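Local coordinates for protein flavin prenyltransferase UbiX (Aquifex aeolicus, PDB 2EJB) that probably prenylates reduced FMN with dimethylallyl phosphate, without a metal, to make the prenyl-FMN cofactor used by UbiD decarboxylases, at residues 16-19 with 20-24; 111-114 with 115-118; 133-136 with 137-140; 160-163 with 164-167. One frame throughout, in Å; residues are numbered along the deposited sequence.

Interaction 1 (16-19 with 20-24); sequences YGIK and LLQVL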
# COMPACT_ATOMS: atom_id res chain seq x y z
N TYR A 16 10.17 9.10 -1.31
CA TYR A 16 10.65 7.75 -1.60
C TYR A 16 11.59 7.78 -2.80
O TYR A 16 12.62 7.11 -2.82
CB TYR A 16 9.48 6.80 -1.90
CG TYR A 16 8.64 6.45 -0.69
CD1 TYR A 16 9.16 5.69 0.36
CD2 TYR A 16 7.31 6.85 -0.60
CE1 TYR A 16 8.39 5.35 1.46
CE2 TYR A 16 6.52 6.51 0.50
CZ TYR A 16 7.07 5.76 1.52
OH TYR A 16 6.30 5.43 2.61
N GLY A 17 11.21 8.57 -3.81
CA GLY A 17 12.02 8.67 -5.01
C GLY A 17 13.34 9.39 -4.80
O GLY A 17 14.34 9.10 -5.46
N ILE A 18 13.33 10.34 -3.88
CA ILE A 18 14.53 11.11 -3.55
C ILE A 18 15.52 10.18 -2.86
O ILE A 18 16.69 10.09 -3.25
CB ILE A 18 14.18 12.28 -2.60
CG1 ILE A 18 13.29 13.29 -3.33
CG2 ILE A 18 15.44 12.94 -2.07
CD1 ILE A 18 13.94 13.86 -4.56
N LYS A 19 15.03 9.47 -1.85
CA LYS A 19 15.85 8.53 -1.09
C LYS A 19 16.43 7.44 -2.00
O LYS A 19 17.61 7.08 -1.87
CB LYS A 19 15.02 7.88 0.02
CG LYS A 19 15.82 6.99 0.96
CD LYS A 19 17.02 7.73 1.53
CE LYS A 19 16.59 8.95 2.33
NZ LYS A 19 17.76 9.73 2.83
N LEU A 20 15.60 6.92 -2.90
CA LEU A 20 16.04 5.88 -3.81
C LEU A 20 17.16 6.43 -4.70
O LEU A 20 18.15 5.74 -4.98
CB LEU A 20 14.87 5.40 -4.68
CG LEU A 20 15.22 4.43 -5.81
CD1 LEU A 20 16.05 3.28 -5.26
CD2 LEU A 20 13.93 3.91 -6.46
N LEU A 21 16.99 7.67 -5.15
CA LEU A 21 17.97 8.32 -6.00
C LEU A 21 19.31 8.42 -5.28
O LEU A 21 20.35 8.06 -5.82
CB LEU A 21 17.49 9.72 -6.38
CG LEU A 21 18.51 10.62 -7.09
CD1 LEU A 21 18.81 10.07 -8.48
CD2 LEU A 21 17.95 12.03 -7.19
N GLN A 22 19.28 8.90 -4.05
CA GLN A 22 20.50 9.06 -3.27
C GLN A 22 21.21 7.73 -3.11
O GLN A 22 22.43 7.65 -3.28
CB GLN A 22 20.17 9.66 -1.90
CG GLN A 22 19.51 11.02 -1.98
CD GLN A 22 18.96 11.47 -0.65
OE1 GLN A 22 18.31 10.71 0.05
NE2 GLN A 22 19.22 12.73 -0.30
N VAL A 23 20.46 6.68 -2.79
CA VAL A 23 21.07 5.38 -2.59
C VAL A 23 21.72 4.84 -3.86
O VAL A 23 22.83 4.30 -3.81
CB VAL A 23 20.05 4.36 -2.06
CG1 VAL A 23 20.73 3.03 -1.79
CG2 VAL A 23 19.41 4.89 -0.79
N LEU A 24 21.05 4.98 -5.00
CA LEU A 24 21.60 4.51 -6.27
C LEU A 24 22.94 5.17 -6.56
O LEU A 24 23.88 4.51 -7.01
CB LEU A 24 20.62 4.79 -7.41
CG LEU A 24 19.34 3.94 -7.40
CD1 LEU A 24 18.44 4.34 -8.54
CD2 LEU A 24 19.72 2.47 -7.49
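K19 and Q22 are brought together by complementary torsions: the lysine sends CG anti to its own N (chi1 -174°) and then folds at both chi2 and chi3, while the glutamine keeps an extended chain with CG anti to its carbonyl carbon. The fold in the lysine turns its amine along the helix toward the next turn, and NZ donates to Q22 OE1 at 3.0 Å. The approach is tilted somewhat off the carbonyl plane. The methylene before the amine follows it, K19 CE lying 3.4 Å from Q22 OE1, so the amide oxygen is met by both the tip and the last carbon of the lysine. The amide also borders I18, whose CG2 is 4.1 Å from Q22 CD; Q22 CG itself rests on I18 O at 3.2 Å.

These are i to i+3 and i to i+4 neighbours on helix 14-26, the crossover between strands 3-8 and 30-35 in a beta-alpha-beta unit of the Rossmann-like flavoprotein sheet. Four successive backbone bonds run from the amides of L20, L21, Q22 and V23 to the carbonyls four residues earlier. Those of Q22 N to I18 O and V23 N to K19 O are the straightest, both with an N-H...O angle of 163°, and V23 CG2 packs 3.0 Å from K19 O. Away from the K19-Q22 side, L20 and L21 lie on L6 of strand 3-8, and L20 also reaches V88 of strand 82-90. The ring of Y16 leads away from this turn toward V88 and toward V169 of helix 162-176.

Interaction 2 (111-114 with 115-118); sequences GEVA and LKER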
# COMPACT_ATOMS: atom_id res chain seq x y z
N GLY A 111 8.03 3.88 -19.92
CA GLY A 111 7.36 2.70 -19.41
C GLY A 111 6.98 1.80 -20.57
O GLY A 111 7.12 0.58 -20.49
N GLU A 112 6.50 2.40 -21.65
CA GLU A 112 6.11 1.65 -22.83
C GLU A 112 7.32 0.96 -23.45
O GLU A 112 7.23 -0.18 -23.91
CB GLU A 112 5.45 2.58 -23.85
CG GLU A 112 5.39 2.03 -25.27
CD GLU A 112 4.83 3.04 -26.25
OE1 GLU A 112 5.30 4.19 -26.26
OE2 GLU A 112 3.92 2.67 -27.02
N VAL A 113 8.45 1.66 -23.47
CA VAL A 113 9.69 1.11 -24.04
C VAL A 113 10.19 -0.05 -23.19
O VAL A 113 10.58 -1.08 -23.72
CB VAL A 113 10.80 2.18 -24.14
CG1 VAL A 113 12.08 1.55 -24.68
CG2 VAL A 113 10.35 3.33 -25.05
N ALA A 114 10.17 0.13 -21.87
CA ALA A 114 10.62 -0.92 -20.96
C ALA A 114 9.78 -2.17 -21.19
O ALA A 114 10.32 -3.28 -21.26
CB ALA A 114 10.48 -0.46 -19.50
N LEU A 115 8.47 -1.99 -21.30
CA LEU A 115 7.55 -3.10 -21.51
C LEU A 115 7.78 -3.84 -22.82
O LEU A 115 7.85 -5.06 -22.84
CB LEU A 115 6.09 -2.61 -21.44
CG LEU A 115 5.64 -2.14 -20.05
CD1 LEU A 115 4.22 -1.56 -20.11
CD2 LEU A 115 5.69 -3.31 -19.08
N LYS A 116 7.91 -3.10 -23.92
CA LYS A 116 8.13 -3.73 -25.22
C LYS A 116 9.54 -4.30 -25.38
O LYS A 116 9.76 -5.23 -26.16
CB LYS A 116 7.84 -2.75 -26.37
CG LYS A 116 8.90 -1.68 -26.62
CD LYS A 116 8.39 -0.68 -27.66
CE LYS A 116 9.41 0.42 -27.98
NZ LYS A 116 10.48 -0.04 -28.90
N GLU A 117 10.50 -3.76 -24.64
CA GLU A 117 11.88 -4.24 -24.73
C GLU A 117 12.16 -5.22 -23.59
O GLU A 117 13.28 -5.74 -23.46
CB GLU A 117 12.86 -3.08 -24.64
CG GLU A 117 12.70 -2.01 -25.71
CD GLU A 117 13.04 -2.48 -27.11
OE1 GLU A 117 13.79 -3.48 -27.26
OE2 GLU A 117 12.57 -1.85 -28.08
N ARG A 118 11.15 -5.45 -22.76
CA ARG A 118 11.25 -6.34 -21.61
C ARG A 118 12.34 -5.90 -20.64
O ARG A 118 13.06 -6.72 -20.09
CB ARG A 118 11.52 -7.79 -22.04
CG ARG A 118 10.51 -8.34 -23.05
CD ARG A 118 9.08 -8.24 -22.56
NE ARG A 118 8.15 -8.61 -23.62
CZ ARG A 118 8.03 -9.83 -24.13
NH1 ARG A 118 8.79 -10.82 -23.67
NH2 ARG A 118 7.17 -10.07 -25.11
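The side chains of V113 and E117 run parallel on one flank of the turn, with V113 CG1 3.8 Å from E117 CG. This is the close side of the contact: E117 CG also rests 3.1 Å from V113 O, the carbonyl that receives the E117 amide. Elsewhere on the turn, L115 CG lies 3.1 Å from G111 O. V113 and A114 are buried, both against L79 of helix 76-79.

The segment is the C-terminal end of helix 106-117, closed by a Schellman motif, in which R118 takes a positive phi of 59° and the chain bonds back into the last turn. The R118 amide also makes a weak bond to L115 O at 3.3 Å. Before it, the amides of L115, K116 and E117 bond to the carbonyls of G111, E112 and V113.

The outer side is looser and polar. K116 is exposed; its chi1 of 75° sets CG between N and the carbonyl carbon, 3.4 Å from V113 O, and the chain then stays extended until it bends at the last torsion. There NZ forms a salt bridge with E117 OE2 at 2.9 Å, and OE2 receives it on its anti lone pair. The carboxylate of E112 turns instead to R109, with which it forms a salt bridge.

Interaction 3 (133-136 with 137-140); sequences IHLE and NMLK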
# COMPACT_ATOMS: atom_id res chain seq x y z
N ILE A 133 -10.29 0.27 -10.90
CA ILE A 133 -9.35 0.69 -11.93
C ILE A 133 -7.91 0.57 -11.45
O ILE A 133 -7.04 0.07 -12.18
CB ILE A 133 -9.61 2.15 -12.37
CG1 ILE A 133 -11.04 2.27 -12.92
CG2 ILE A 133 -8.60 2.56 -13.45
CD1 ILE A 133 -11.44 3.71 -13.23
N HIS A 134 -7.66 1.03 -10.23
CA HIS A 134 -6.31 0.96 -9.65
C HIS A 134 -5.83 -0.49 -9.65
O HIS A 134 -4.70 -0.78 -10.04
CB HIS A 134 -6.33 1.49 -8.21
CG HIS A 134 -6.70 2.94 -8.10
ND1 HIS A 134 -7.37 3.46 -7.01
CD2 HIS A 134 -6.50 3.98 -8.95
CE1 HIS A 134 -7.58 4.75 -7.20
NE2 HIS A 134 -7.05 5.09 -8.36
N LEU A 135 -6.71 -1.39 -9.20
CA LEU A 135 -6.39 -2.81 -9.12
C LEU A 135 -6.11 -3.43 -10.47
O LEU A 135 -5.16 -4.19 -10.64
CB LEU A 135 -7.52 -3.60 -8.44
CG LEU A 135 -7.64 -3.68 -6.91
CD1 LEU A 135 -6.29 -3.41 -6.25
CD2 LEU A 135 -8.69 -2.73 -6.41
N GLU A 136 -6.96 -3.13 -11.45
CA GLU A 136 -6.77 -3.72 -12.76
C GLU A 136 -5.53 -3.18 -13.47
O GLU A 136 -4.88 -3.91 -14.20
CB GLU A 136 -8.03 -3.52 -13.61
CG GLU A 136 -9.17 -4.43 -13.16
CD GLU A 136 -10.43 -4.26 -13.98
OE1 GLU A 136 -11.07 -3.19 -13.88
OE2 GLU A 136 -10.77 -5.20 -14.73
N ASN A 137 -5.21 -1.91 -13.24
CA ASN A 137 -4.03 -1.34 -13.88
C ASN A 137 -2.79 -2.01 -13.32
O ASN A 137 -1.86 -2.33 -14.06
CB ASN A 137 -3.96 0.17 -13.64
CG ASN A 137 -4.93 0.94 -14.52
OD1 ASN A 137 -5.24 2.10 -14.25
ND2 ASN A 137 -5.40 0.30 -15.57
N MET A 138 -2.78 -2.23 -12.01
CA MET A 138 -1.64 -2.87 -11.37
C MET A 138 -1.53 -4.31 -11.83
O MET A 138 -0.43 -4.83 -12.01
CB MET A 138 -1.76 -2.81 -9.85
CG MET A 138 -1.58 -1.40 -9.27
SD MET A 138 -1.52 -1.34 -7.46
CE MET A 138 -3.24 -1.39 -7.08
N LEU A 139 -2.68 -4.95 -12.05
CA LEU A 139 -2.71 -6.34 -12.49
C LEU A 139 -2.16 -6.46 -13.90
O LEU A 139 -1.42 -7.39 -14.21
CB LEU A 139 -4.15 -6.87 -12.48
CG LEU A 139 -4.47 -8.11 -11.65
CD1 LEU A 139 -5.87 -8.57 -11.99
CD2 LEU A 139 -3.46 -9.22 -11.92
N LYS A 140 -2.54 -5.51 -14.76
CA LYS A 140 -2.06 -5.53 -16.13
C LYS A 140 -0.54 -5.33 -16.13
O LYS A 140 0.17 -6.04 -16.84
CB LYS A 140 -2.74 -4.44 -16.96
CG LYS A 140 -2.23 -4.38 -18.39
CD LYS A 140 -3.33 -4.35 -19.43
CE LYS A 140 -2.76 -4.57 -20.83
NZ LYS A 140 -3.77 -4.37 -21.91
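M138 packs back over the preceding turn, toward H134 and L135. Its CB lies 3.6 Å from H134 O, and CG, anti to the carbonyl carbon of M138 (chi1 -70°), comes closer to that same oxygen, at 3.3 Å. SD passes it at 4.1 Å. A bend at chi3 of -81° then folds the methyl back, so that CE sits 3.4 Å from H134 O and 3.8 Å from L135 CD1, where the two apolar side chains meet at an angle. The oxygen that is lined by this chain also accepts the M138 amide, in a bond with an N-H...O angle of 159°.

On another side of the helix the side chains of N137 and I133 extend in parallel: N137 OD1 is 3.5 Å from I133 CG2, and the N137 amide bonds to I133 O at 2.9 Å.

Helix 132-143 is the crossover between strands 121-125 and 147-150, a beta-alpha-beta unit at the edge of the parallel sheet formed within this chain. N137 faces L95, S96 and A99 of helix 92-100, and H134 touches T92, a predicted FMN-binding residue. L135 and M138 share Y130 and also pack on L139 and L135, respectively, of the second subunit, whose R143 forms a salt bridge with E136.

Interaction 4 (160-163 with 164-167); sequences QSID and DMIN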
# COMPACT_ATOMS: atom_id res chain seq x y z
N GLN A 160 11.53 3.35 14.11
CA GLN A 160 11.39 4.41 15.11
C GLN A 160 11.03 5.75 14.49
O GLN A 160 10.30 6.54 15.08
CB GLN A 160 12.67 4.56 15.94
CG GLN A 160 12.89 5.96 16.49
CD GLN A 160 13.98 6.72 15.74
OE1 GLN A 160 14.29 6.40 14.59
NE2 GLN A 160 14.55 7.73 16.39
N SER A 161 11.54 6.00 13.29
CA SER A 161 11.25 7.26 12.61
C SER A 161 10.63 7.04 11.24
O SER A 161 10.59 5.91 10.74
CB SER A 161 12.53 8.07 12.45
OG SER A 161 13.40 7.46 11.51
N ILE A 162 10.15 8.12 10.65
CA ILE A 162 9.55 8.06 9.33
C ILE A 162 10.66 7.65 8.38
O ILE A 162 10.41 7.03 7.34
CB ILE A 162 8.98 9.43 8.92
CG1 ILE A 162 7.84 9.82 9.87
CG2 ILE A 162 8.51 9.39 7.47
CD1 ILE A 162 7.16 11.13 9.54
N ASP A 163 11.88 8.00 8.76
CA ASP A 163 13.06 7.69 7.97
C ASP A 163 13.25 6.18 7.90
O ASP A 163 13.67 5.65 6.87
CB ASP A 163 14.29 8.33 8.62
CG ASP A 163 15.53 8.17 7.79
OD1 ASP A 163 15.61 8.80 6.71
OD2 ASP A 163 16.44 7.42 8.21
N ASP A 164 12.94 5.49 8.99
CA ASP A 164 13.08 4.04 9.03
C ASP A 164 12.09 3.37 8.09
O ASP A 164 12.36 2.30 7.55
CB ASP A 164 12.88 3.51 10.45
CG ASP A 164 14.02 3.87 11.38
OD1 ASP A 164 15.09 4.28 10.87
OD2 ASP A 164 13.86 3.73 12.61
N MET A 165 10.93 3.99 7.90
CA MET A 165 9.92 3.43 7.01
C MET A 165 10.26 3.71 5.55
O MET A 165 9.99 2.89 4.67
CB MET A 165 8.54 3.98 7.36
CG MET A 165 8.01 3.45 8.69
SD MET A 165 6.29 3.90 8.99
CE MET A 165 6.50 5.53 9.68
N ILE A 166 10.85 4.88 5.29
CA ILE A 166 11.25 5.24 3.94
C ILE A 166 12.33 4.28 3.45
O ILE A 166 12.30 3.81 2.32
CB ILE A 166 11.81 6.68 3.89
CG1 ILE A 166 10.74 7.67 4.34
CG2 ILE A 166 12.28 7.00 2.48
CD1 ILE A 166 11.22 9.11 4.42
N ASN A 167 13.29 3.99 4.32
CA ASN A 167 14.38 3.09 3.98
C ASN A 167 13.86 1.68 3.73
O ASN A 167 14.38 0.96 2.88
CB ASN A 167 15.43 3.07 5.09
CG ASN A 167 16.34 4.29 5.05
OD1 ASN A 167 15.96 5.35 4.55
ND2 ASN A 167 17.54 4.14 5.58
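A capping box starts helix 162-176, with S161 at the N-cap and D164 three residues on. S161 OG accepts from the D164 amide at 3.2 Å, with an N-H...O angle of 140°. A chi1 of 69° sets that hydroxyl between the serine N and its carbonyl carbon, facing the first turn. The reciprocal bond of the box, from S161 N to D164 OD2, is weak at 3.3 Å, though nearly straight. The same oxygen has a firmer partner: D164 OD2 takes the Q160 N-H on its anti lone pair, at 2.8 Å and 163°. D164 OD2 is therefore held by two successive amides, one firmly and one weakly, fixing the carboxylate across the helix start; these amides, close to the helix N-terminus, would probably favour its negative charge. D163 OD2 lies 4.3 Å from D164 OD1, so a second carboxylate stands nearby.

Beyond the cap the regular pattern sets in, with I166 N bonded to I162 O and N167 N to D163 O. The apolar side forms where I162 CG2 meets I166 CD1 at 4.1 Å, the two side chains meeting obliquely, and I166 CG1 lies 3.1 Å from I162 O.

I166 faces I15, Y16 and K19 of helix 14-26, while M165 lies on P153 and P159 of the preceding loops. At the dimer interface M165 packs on M165 of the second subunit, and I162 packs on its Q160.

The four contacts follow one another along the chain, each on a single helix or at its end, around the parallel six-stranded sheet of one flavoprotein fold. Interactions 1 and 4 are neighbours, their centres 13 Å apart: helix 14-26 and helix 162-176 meet where Y16 CE1 lies 3.8 Å from I166 CA and K19 CB 3.8 Å from I166 CG2. Interaction 2 lies across the chain's centre from both. Interactions 2 and 3 do not touch; their nearest atoms are about 7 Å apart. Although the centres of interactions 3 and 4 are 28 Å apart, both meet the second subunit, so the dimer contact draws on two well-separated helices.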